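Long-range contacts in SPD1 nuclease (Streptococcus pyogenes, PDB 2XGR), which acts as a prophage-encoded extracellular endonuclease, probably hydrolysing DNA with the help of a bound metal ion: residues 75-81 and 177-183; 85-91 and 125-129; 117-123 and 135-141. One frame throughout, in Å; residues are numbered along the deposited sequence. Where two conformers were deposited one is given.

Interaction 1: 75-81 and 177-183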
loop_
_atom_site.group_PDB
_atom_site.type_symbol
_atom_site.label_atom_id
_atom_site.label_comp_id
_atom_site.label_asym_id
_atom_site.label_seq_id
_atom_site.Cartn_x
_atom_site.Cartn_y
_atom_site.Cartn_z
ATOM N N PHE A 75 -2.900 -2.919 10.371
ATOM C CA PHE A 75 -3.181 -2.289 9.040
ATOM C C PHE A 75 -2.696 -0.859 9.057
ATOM O O PHE A 75 -2.593 -0.270 10.124
ATOM C CB PHE A 75 -4.705 -2.278 8.677
ATOM C CG PHE A 75 -5.558 -1.422 9.606
ATOM C CD1 PHE A 75 -5.823 -0.041 9.319
ATOM C CD2 PHE A 75 -6.194 -2.014 10.711
ATOM C CE1 PHE A 75 -6.627 0.743 10.231
ATOM C CE2 PHE A 75 -7.037 -1.261 11.533
ATOM C CZ PHE A 75 -7.249 0.104 11.304
ATOM N N SER A 76 -2.610 -0.237 7.879
ATOM C CA SER A 76 -2.385 1.209 7.851
ATOM C C SER A 76 -3.288 1.749 6.697
ATOM O O SER A 76 -3.380 1.134 5.618
ATOM C CB SER A 76 -0.916 1.428 7.494
ATOM O OG SER A 76 -0.697 2.841 7.404
ATOM N N HIS A 77 -4.053 2.816 6.958
ATOM C CA HIS A 77 -5.137 3.245 6.067
ATOM C C HIS A 77 -5.059 4.758 5.913
ATOM O O HIS A 77 -5.063 5.501 6.924
ATOM C CB HIS A 77 -6.477 2.855 6.658
ATOM C CG HIS A 77 -7.611 2.733 5.659
ATOM N ND1 HIS A 77 -7.678 3.376 4.441
ATOM C CD2 HIS A 77 -8.806 2.091 5.814
ATOM C CE1 HIS A 77 -8.834 3.045 3.832
ATOM N NE2 HIS A 77 -9.538 2.301 4.678
ATOM N N ILE A 78 -4.862 5.236 4.678
ATOM C CA ILE A 78 -4.732 6.686 4.475
ATOM C C ILE A 78 -5.799 7.188 3.510
ATOM O O ILE A 78 -6.280 6.447 2.620
ATOM C CB ILE A 78 -3.281 6.988 3.984
ATOM C CG1 ILE A 78 -2.922 8.496 4.096
ATOM C CG2 ILE A 78 -3.021 6.442 2.531
ATOM C CD1 ILE A 78 -1.359 8.728 3.905
ATOM N N GLN A 79 -6.146 8.459 3.648
ATOM C CA GLN A 79 -6.977 9.074 2.614
ATOM C C GLN A 79 -6.363 10.466 2.393
ATOM O O GLN A 79 -6.204 11.237 3.358
ATOM C CB GLN A 79 -8.451 9.073 3.069
ATOM C CG GLN A 79 -9.368 9.483 1.901
ATOM C CD GLN A 79 -10.808 9.450 2.275
ATOM O OE1 GLN A 79 -11.428 10.523 2.404
ATOM N NE2 GLN A 79 -11.362 8.235 2.491
ATOM N N LEU A 80 -5.848 10.708 1.180
ATOM C CA LEU A 80 -5.024 11.937 0.991
ATOM C C LEU A 80 -5.177 12.487 -0.411
ATOM O O LEU A 80 -5.614 11.745 -1.344
ATOM C CB LEU A 80 -3.513 11.651 1.330
ATOM C CG LEU A 80 -2.692 10.975 0.199
ATOM C CD1 LEU A 80 -1.171 11.161 0.392
ATOM C CD2 LEU A 80 -3.075 9.390 0.091
ATOM N N GLN A 81 -4.764 13.751 -0.575
ATOM C CA GLN A 81 -4.436 14.306 -1.900
ATOM C C GLN A 81 -2.952 14.453 -2.107
ATOM O O GLN A 81 -2.151 14.414 -1.176
ATOM C CB GLN A 81 -5.120 15.702 -2.073
ATOM C CG GLN A 81 -6.649 15.663 -1.813
ATOM C CD GLN A 81 -7.209 17.086 -1.937
ATOM O OE1 GLN A 81 -6.771 17.961 -1.216
ATOM N NE2 GLN A 81 -8.163 17.292 -2.814
ATOM N N PHE A 177 -8.509 15.340 -6.501
ATOM C CA PHE A 177 -9.135 14.074 -6.113
ATOM C C PHE A 177 -8.351 13.443 -4.953
ATOM O O PHE A 177 -7.228 13.863 -4.607
ATOM C CB PHE A 177 -9.173 13.078 -7.294
ATOM C CG PHE A 177 -10.100 13.518 -8.437
ATOM C CD1 PHE A 177 -11.034 14.519 -8.222
ATOM C CD2 PHE A 177 -10.055 12.855 -9.677
ATOM C CE1 PHE A 177 -11.918 14.909 -9.280
ATOM C CE2 PHE A 177 -10.978 13.228 -10.714
ATOM C CZ PHE A 177 -11.879 14.239 -10.476
ATOM N N TRP A 178 -8.987 12.447 -4.322
ATOM C CA TRP A 178 -8.388 11.804 -3.132
ATOM C C TRP A 178 -8.097 10.363 -3.460
ATOM O O TRP A 178 -8.792 9.762 -4.271
ATOM C CB TRP A 178 -9.404 11.770 -2.003
ATOM C CG TRP A 178 -9.780 13.164 -1.549
ATOM C CD1 TRP A 178 -10.673 14.034 -2.151
ATOM C CD2 TRP A 178 -9.254 13.844 -0.399
ATOM N NE1 TRP A 178 -10.695 15.258 -1.441
ATOM C CE2 TRP A 178 -9.831 15.153 -0.374
ATOM C CE3 TRP A 178 -8.295 13.496 0.584
ATOM C CZ2 TRP A 178 -9.517 16.079 0.635
ATOM C CZ3 TRP A 178 -8.028 14.409 1.603
ATOM C CH2 TRP A 178 -8.605 15.696 1.596
ATOM N N LEU A 179 -7.062 9.837 -2.832
ATOM C CA LEU A 179 -6.781 8.390 -2.848
ATOM C C LEU A 179 -7.122 7.842 -1.481
ATOM O O LEU A 179 -6.647 8.379 -0.442
ATOM C CB LEU A 179 -5.292 8.222 -3.121
ATOM C CG LEU A 179 -4.781 6.763 -2.895
ATOM C CD1 LEU A 179 -5.494 5.738 -3.874
ATOM C CD2 LEU A 179 -3.225 6.705 -3.046
ATOM N N ASP A 180 -7.912 6.763 -1.443
ATOM C CA ASP A 180 -8.109 6.047 -0.192
ATOM C C ASP A 180 -7.307 4.770 -0.388
ATOM O O ASP A 180 -7.547 3.983 -1.326
ATOM C CB ASP A 180 -9.624 5.747 0.017
ATOM C CG ASP A 180 -9.892 4.957 1.295
ATOM O OD1 ASP A 180 -9.523 3.783 1.358
ATOM O OD2 ASP A 180 -10.414 5.580 2.266
ATOM N N TYR A 181 -6.381 4.493 0.539
ATOM C CA TYR A 181 -5.457 3.417 0.310
ATOM C C TYR A 181 -5.182 2.705 1.644
ATOM O O TYR A 181 -4.757 3.329 2.623
ATOM C CB TYR A 181 -4.139 4.048 -0.265
ATOM C CG TYR A 181 -2.935 3.120 -0.433
ATOM C CD1 TYR A 181 -3.054 1.814 -0.984
ATOM C CD2 TYR A 181 -1.671 3.522 -0.023
ATOM C CE1 TYR A 181 -1.909 0.985 -1.138
ATOM C CE2 TYR A 181 -0.518 2.686 -0.153
ATOM C CZ TYR A 181 -0.667 1.428 -0.729
ATOM O OH TYR A 181 0.458 0.663 -0.901
ATOM N N LYS A 182 -5.441 1.391 1.675
ATOM C CA LYS A 182 -5.291 0.620 2.914
ATOM C C LYS A 182 -4.324 -0.511 2.614
ATOM O O LYS A 182 -4.460 -1.182 1.572
ATOM C CB LYS A 182 -6.669 0.049 3.319
ATOM C CG LYS A 182 -6.552 -0.622 4.711
ATOM C CD LYS A 182 -7.904 -1.320 5.096
ATOM C CE LYS A 182 -7.803 -1.906 6.501
ATOM N NZ LYS A 182 -9.150 -2.561 6.757
ATOM N N VAL A 183 -3.338 -0.703 3.495
ATOM C CA VAL A 183 -2.380 -1.799 3.353
ATOM C C VAL A 183 -2.519 -2.694 4.588
ATOM O O VAL A 183 -2.393 -2.254 5.738
ATOM C CB VAL A 183 -0.920 -1.248 3.194
ATOM C CG1 VAL A 183 0.074 -2.448 3.060
ATOM C CG2 VAL A 183 -0.883 -0.298 1.938
#
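Strands 76-80 and 178-183 are neighbours in the antiparallel sheet of the endonuclease domain: their axes approach to 4.7 Å at 172°. Gln81 CG lies over the six-membered ring of Trp178, 3.4 Å from its centroid and 11° off the normal, a CH-pi contact. Leu179 is hydrogen-bonded to Leu80 (Leu179 N to Leu80 O 2.8 Å, Leu80 N to Leu179 O 2.9 Å) and packs against Leu167 and Leu171 of helix 160-173. Asp180, on the face carrying His77, Gln79 and Lys182, accepts at OD2 from Gln79 NE2 (2.8 Å) and from the Leu54 backbone. Tyr181 and Ile78 are a hydrogen-bonded pair (Ile78 N to Tyr181 O 2.8 Å, Tyr181 N to Ile78 O 2.9 Å), while the tyrosine hydroxyl reaches Glu164 of that helix. Lys182 is extended: CB sits 3.6 Å from the His77 ring centroid, and NZ makes a cation-pi contact over the Phe75 ring, 5.0 Å from its centroid. Val183 N donates to Ser76 O at 2.8 Å, and Val183 O accepts from Ser76 N at 2.9 Å.

Interaction 2: 85-91 and 125-129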
loop_
_atom_site.group_PDB
_atom_site.type_symbol
_atom_site.label_atom_id
_atom_site.label_comp_id
_atom_site.label_asym_id
_atom_site.label_seq_id
_atom_site.Cartn_x
_atom_site.Cartn_y
_atom_site.Cartn_z
ATOM N N GLU A 85 1.304 14.883 0.582
ATOM C CA GLU A 85 2.376 13.948 0.594
ATOM C C GLU A 85 3.594 14.534 1.288
ATOM O O GLU A 85 3.725 15.695 1.337
ATOM C CB GLU A 85 2.804 13.546 -0.833
ATOM C CG GLU A 85 1.860 12.653 -1.552
ATOM C CD GLU A 85 2.388 12.090 -2.878
ATOM O OE1 GLU A 85 3.470 12.420 -3.258
ATOM O OE2 GLU A 85 1.660 11.401 -3.564
ATOM N N THR A 86 4.455 13.655 1.786
ATOM C CA THR A 86 5.739 14.022 2.329
ATOM C C THR A 86 6.872 13.708 1.330
ATOM O O THR A 86 7.302 12.584 1.201
ATOM C CB THR A 86 5.916 13.264 3.665
ATOM O OG1 THR A 86 4.834 13.655 4.570
ATOM C CG2 THR A 86 7.237 13.627 4.279
ATOM N N LYS A 87 7.179 14.641 0.428
ATOM C CA LYS A 87 8.062 14.328 -0.688
ATOM C C LYS A 87 9.435 14.782 -0.231
ATOM O O LYS A 87 9.684 16.012 -0.121
ATOM C CB LYS A 87 7.662 15.096 -1.957
ATOM C CG LYS A 87 6.167 15.064 -2.222
ATOM C CD LYS A 87 5.704 16.011 -3.357
ATOM C CE LYS A 87 4.327 15.621 -3.907
ATOM N NZ LYS A 87 3.906 16.747 -4.805
ATOM N N ASP A 88 10.130 13.853 0.417
ATOM C CA ASP A 88 11.475 14.168 0.963
ATOM C C ASP A 88 12.482 13.623 -0.059
ATOM O O ASP A 88 12.451 12.446 -0.447
ATOM C CB ASP A 88 11.647 13.442 2.320
ATOM C CG ASP A 88 10.986 14.199 3.470
ATOM O OD1 ASP A 88 10.599 15.337 3.265
ATOM O OD2 ASP A 88 10.867 13.680 4.599
ATOM N N VAL A 89 13.444 14.456 -0.418
ATOM C CA VAL A 89 14.503 14.033 -1.383
ATOM C C VAL A 89 15.389 12.963 -0.789
ATOM O O VAL A 89 15.837 12.045 -1.527
ATOM C CB VAL A 89 15.346 15.278 -1.784
ATOM C CG1 VAL A 89 16.557 14.881 -2.651
ATOM C CG2 VAL A 89 14.441 16.232 -2.652
ATOM N N ARG A 90 15.603 13.025 0.539
ATOM C CA ARG A 90 16.342 11.954 1.185
ATOM C C ARG A 90 15.609 11.505 2.407
ATOM O O ARG A 90 14.863 12.290 2.962
ATOM C CB ARG A 90 17.762 12.447 1.577
ATOM C CG ARG A 90 17.776 13.689 2.453
ATOM C CD ARG A 90 19.270 14.045 2.887
ATOM N NE ARG A 90 20.126 14.288 1.739
ATOM C CZ ARG A 90 21.353 13.836 1.612
ATOM N NH1 ARG A 90 22.025 14.112 0.500
ATOM N NH2 ARG A 90 21.867 13.052 2.577
ATOM N N THR A 91 15.835 10.268 2.860
ATOM C CA THR A 91 15.097 9.847 4.075
ATOM C C THR A 91 16.068 9.362 5.136
ATOM O O THR A 91 17.260 9.315 4.897
ATOM C CB THR A 91 14.083 8.733 3.745
ATOM O OG1 THR A 91 14.779 7.746 2.982
ATOM C CG2 THR A 91 12.949 9.317 2.901
ATOM N N TYR A 125 6.285 5.677 2.552
ATOM C CA TYR A 125 6.642 6.931 3.224
ATOM C C TYR A 125 6.095 8.194 2.588
ATOM O O TYR A 125 5.605 9.075 3.312
ATOM C CB TYR A 125 8.213 7.026 3.244
ATOM C CG TYR A 125 8.663 8.245 3.963
ATOM C CD1 TYR A 125 8.568 8.354 5.349
ATOM C CD2 TYR A 125 9.062 9.349 3.248
ATOM C CE1 TYR A 125 9.016 9.496 6.032
ATOM C CE2 TYR A 125 9.535 10.502 3.921
ATOM C CZ TYR A 125 9.432 10.581 5.294
ATOM O OH TYR A 125 9.851 11.727 5.957
ATOM N N GLN A 126 6.199 8.346 1.262
ATOM C CA GLN A 126 5.851 9.655 0.698
ATOM C C GLN A 126 4.353 9.892 0.757
ATOM O O GLN A 126 3.879 11.014 0.585
ATOM C CB GLN A 126 6.347 9.794 -0.743
ATOM C CG GLN A 126 7.865 9.809 -0.864
ATOM C CD GLN A 126 8.337 10.455 -2.145
ATOM O OE1 GLN A 126 9.431 11.079 -2.186
ATOM N NE2 GLN A 126 7.601 10.273 -3.187
ATOM N N PHE A 127 3.576 8.866 1.111
ATOM C CA PHE A 127 2.160 9.115 1.330
ATOM C C PHE A 127 1.947 9.551 2.748
ATOM O O PHE A 127 1.219 10.493 3.001
ATOM C CB PHE A 127 1.287 7.866 1.061
ATOM C CG PHE A 127 1.251 7.449 -0.394
ATOM C CD1 PHE A 127 1.413 8.406 -1.439
ATOM C CD2 PHE A 127 0.989 6.146 -0.739
ATOM C CE1 PHE A 127 1.332 8.035 -2.819
ATOM C CE2 PHE A 127 0.941 5.747 -2.108
ATOM C CZ PHE A 127 1.079 6.689 -3.143
ATOM N N CYS A 128 2.544 8.816 3.681
ATOM C CA CYS A 128 2.199 9.055 5.110
ATOM C C CYS A 128 3.235 9.831 5.936
ATOM O O CYS A 128 2.963 10.207 7.104
ATOM C CB CYS A 128 1.886 7.721 5.836
ATOM S SG CYS A 128 3.331 6.591 6.044
ATOM N N GLY A 129 4.460 9.925 5.449
ATOM C CA GLY A 129 5.470 10.652 6.207
ATOM C C GLY A 129 5.920 10.080 7.541
ATOM O O GLY A 129 6.615 10.765 8.319
HETATM O O HOH W 1 2.277 12.857 4.232
#
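Tyr125 lies against two threonine methyl groups: Thr86 CG2 is 3.6 Å from Tyr125 OH and Thr91 CG2 3.8 Å from Tyr125 CE2. Its hydroxyl donates a 2.6 Å hydrogen bond from Tyr125 OH to Asp88 OD2, tying the ring tip to the exposed part of 85-91. A second tie is made by backbone: Thr86 N donates to Gln126 O at 3.0 Å, and Gln126 CA comes back to Thr86 O at 3.3 Å in a CA-H...O contact. A third runs through water 1, which accepts from Thr86 OG1 (2.7 Å) and donates to Phe127 O (2.9 Å). Segment 125-129 is a single helical turn, closed by Gly129 N to Tyr125 O at 2.6 Å. Gly129 then leaves the helix with phi 67°; its CA is 3.5 Å from Thr86 OG1, and a CB there would clash with that oxygen at 2.5 Å. The partner has no regular structure, apart from an inverse gamma turn centred on Lys87. At the inner end, Glu85 CB meets Gln126 O at 3.1 Å, and Glu85 OE2 lies at the edge of the Phe127 ring, 3.5 Å from CE1; Asp168 is near the same carboxylate, two like charges close together. Here the turn enters the core: Phe127 touches Leu167 of helix 160-173 and Ile78 of strand 76-80, while Glu85 contacts Leu171 and Leu80 of the same two elements.

Interaction 3: 117-123 and 135-141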
loop_
_atom_site.group_PDB
_atom_site.type_symbol
_atom_site.label_atom_id
_atom_site.label_comp_id
_atom_site.label_asym_id
_atom_site.label_seq_id
_atom_site.Cartn_x
_atom_site.Cartn_y
_atom_site.Cartn_z
ATOM N N MET A 117 15.410 -10.383 8.988
ATOM C CA MET A 117 14.705 -9.599 7.958
ATOM C C MET A 117 14.566 -8.139 8.378
ATOM O O MET A 117 14.489 -7.825 9.571
ATOM C CB MET A 117 13.337 -10.207 7.734
ATOM C CG MET A 117 13.348 -11.525 6.938
ATOM S SD MET A 117 11.593 -12.027 6.854
ATOM C CE MET A 117 10.995 -10.935 5.505
ATOM N N ASN A 118 14.544 -7.235 7.386
ATOM C CA ASN A 118 14.425 -5.817 7.659
ATOM C C ASN A 118 12.920 -5.565 7.632
ATOM O O ASN A 118 12.199 -6.413 7.114
ATOM C CB ASN A 118 15.059 -5.024 6.495
ATOM C CG ASN A 118 16.582 -5.143 6.464
ATOM O OD1 ASN A 118 17.166 -5.681 5.506
ATOM N ND2 ASN A 118 17.210 -4.753 7.556
ATOM N N ARG A 119 12.504 -4.395 8.089
ATOM C CA ARG A 119 11.084 -4.004 8.112
ATOM C C ARG A 119 10.761 -2.937 7.032
ATOM O O ARG A 119 11.533 -2.008 6.793
ATOM C CB ARG A 119 10.743 -3.467 9.487
ATOM C CG ARG A 119 10.645 -4.586 10.588
ATOM C CD ARG A 119 10.018 -4.027 11.855
ATOM N NE ARG A 119 10.787 -2.922 12.404
ATOM C CZ ARG A 119 10.332 -2.053 13.317
ATOM N NH1 ARG A 119 9.085 -2.128 13.802
ATOM N NH2 ARG A 119 11.146 -1.093 13.765
ATOM N N GLY A 120 9.653 -3.150 6.347
ATOM C CA GLY A 120 9.214 -2.226 5.311
ATOM C C GLY A 120 7.884 -1.602 5.696
ATOM O O GLY A 120 7.112 -2.097 6.590
ATOM N N HIS A 121 7.585 -0.464 5.064
ATOM C CA HIS A 121 6.387 0.237 5.407
ATOM C C HIS A 121 5.138 -0.514 4.884
ATOM O O HIS A 121 5.210 -1.206 3.865
ATOM C CB HIS A 121 6.359 1.590 4.648
ATOM C CG HIS A 121 7.166 2.667 5.333
ATOM N ND1 HIS A 121 8.507 2.516 5.599
ATOM C CD2 HIS A 121 6.837 3.905 5.761
ATOM C CE1 HIS A 121 8.958 3.598 6.215
ATOM N NE2 HIS A 121 7.978 4.467 6.290
ATOM N N LEU A 122 4.009 -0.329 5.584
ATOM C CA LEU A 122 2.711 -0.748 5.025
ATOM C C LEU A 122 2.264 0.340 4.001
ATOM O O LEU A 122 2.366 0.115 2.812
ATOM C CB LEU A 122 1.665 -0.948 6.131
ATOM C CG LEU A 122 2.033 -2.151 7.092
ATOM C CD1 LEU A 122 0.923 -2.210 8.245
ATOM C CD2 LEU A 122 1.962 -3.493 6.314
ATOM N N VAL A 123 1.879 1.518 4.482
ATOM C CA VAL A 123 1.653 2.650 3.571
ATOM C C VAL A 123 3.022 3.339 3.309
ATOM O O VAL A 123 3.708 3.698 4.257
ATOM C CB VAL A 123 0.632 3.627 4.153
ATOM C CG1 VAL A 123 0.632 4.964 3.327
ATOM C CG2 VAL A 123 -0.792 3.043 4.064
ATOM N N ARG A 135 3.362 0.460 14.014
ATOM C CA ARG A 135 2.014 0.120 13.440
ATOM C C ARG A 135 1.937 0.287 11.925
ATOM O O ARG A 135 0.968 -0.152 11.298
ATOM C CB ARG A 135 0.950 1.008 14.008
ATOM C CG ARG A 135 0.757 0.651 15.496
ATOM C CD ARG A 135 -0.078 1.777 16.103
ATOM N NE ARG A 135 -0.018 1.656 17.543
ATOM C CZ ARG A 135 0.981 2.047 18.342
ATOM N NH1 ARG A 135 2.199 2.487 17.887
ATOM N NH2 ARG A 135 0.724 1.996 19.649
ATOM N N ASN A 136 2.986 0.881 11.345
ATOM C CA ASN A 136 3.117 0.960 9.873
ATOM C C ASN A 136 4.328 0.184 9.337
ATOM O O ASN A 136 4.789 0.384 8.202
ATOM C CB ASN A 136 3.216 2.446 9.475
ATOM C CG ASN A 136 3.011 2.650 7.985
ATOM O OD1 ASN A 136 2.018 2.143 7.445
ATOM N ND2 ASN A 136 4.019 3.293 7.262
ATOM N N LEU A 137 4.839 -0.808 10.104
ATOM C CA LEU A 137 6.002 -1.563 9.664
ATOM C C LEU A 137 5.749 -3.068 9.834
ATOM O O LEU A 137 5.196 -3.458 10.865
ATOM C CB LEU A 137 7.248 -1.206 10.516
ATOM C CG LEU A 137 7.808 0.217 10.302
ATOM C CD1 LEU A 137 8.839 0.588 11.375
ATOM C CD2 LEU A 137 8.413 0.323 8.886
ATOM N N VAL A 138 6.210 -3.868 8.886
ATOM C CA VAL A 138 6.283 -5.344 8.991
ATOM C C VAL A 138 7.601 -5.840 8.401
ATOM O O VAL A 138 8.185 -5.230 7.479
ATOM C CB VAL A 138 5.092 -6.031 8.282
ATOM C CG1 VAL A 138 3.757 -5.590 8.913
ATOM C CG2 VAL A 138 5.101 -5.707 6.774
ATOM N N ALA A 139 8.050 -7.017 8.863
ATOM C CA ALA A 139 9.163 -7.681 8.260
ATOM C C ALA A 139 8.832 -7.942 6.801
ATOM O O ALA A 139 7.803 -8.549 6.506
ATOM C CB ALA A 139 9.366 -9.022 8.973
ATOM N N MET A 140 9.707 -7.550 5.872
ATOM C CA MET A 140 9.371 -7.590 4.484
ATOM C C MET A 140 10.630 -7.940 3.678
ATOM O O MET A 140 11.724 -7.411 3.994
ATOM C CB MET A 140 8.884 -6.157 4.077
ATOM C CG MET A 140 8.259 -6.154 2.767
ATOM S SD MET A 140 7.617 -4.477 2.417
ATOM C CE MET A 140 6.152 -4.374 3.455
ATOM N N THR A 141 10.478 -8.772 2.654
ATOM C CA THR A 141 11.557 -8.962 1.676
ATOM C C THR A 141 11.827 -7.702 0.869
ATOM O O THR A 141 10.942 -6.878 0.654
ATOM C CB THR A 141 11.334 -10.121 0.710
ATOM O OG1 THR A 141 10.237 -9.853 -0.169
ATOM C CG2 THR A 141 11.087 -11.483 1.514
HETATM O O HOH W 2 14.300 -7.817 4.571
HETATM O O HOH W 3 6.291 -3.205 13.836
#
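This is a short antiparallel strand pairing that forms a two-stranded sheet of its own, beside the larger sheet. The axes of 119-121 and 137-139 approach to 4.3 Å at 140°, a strongly twisted pair. Gly120 and Val138 bond twice (Gly120 N to Val138 O 2.8 Å, Val138 N to Gly120 O 3.0 Å), flanked by Met140 N to Asn118 O at 3.0 Å and Leu122 N to Asn136 O at 2.8 Å. A CB on Gly120 would clash with Met140 SD at 2.6 Å. With helix 142-146 following, N-capped by Thr141, the arrangement is consistent with the beta-beta-alpha finger of the His-Me clan. His121, at the end of the first strand, probably corresponds to the clan's general-base histidine; its NE2 bonds Leu130 O. Asn136 grips Val123 in both directions: Val123 N to Asn136 OD1 and Asn136 ND2 to Val123 O, each 3.0 Å, while OD1 is also hydrogen-bonded to Ser76 OG. Leu137 CD1 lies 3.6 Å from Arg119 CZ, over the guanidinium face.

How the interactions relate
The segments come along the chain in the order 75-81, 85-91, 117-123, 125-129, 135-141, 177-183, so interaction 1 brackets the other two, whose segments alternate. The three centres lie about 15 to 17 Å apart, yet each pair touches. Interaction 1 belongs to the large antiparallel sheet; Ile78 CD1 is 3.3 Å from Phe127 O of interaction 2, and Ser76 OG is 2.8 Å from Asn136 OD1 of interaction 3. Interactions 2 and 3 meet where Cys128 SG is 3.4 Å from Val123 O, since helix 125-128 lies in the connection between strands 119-121 and 137-139. The probable His-Me finger is thus packed directly on the sheet, and interaction 2 involves the link between its strands.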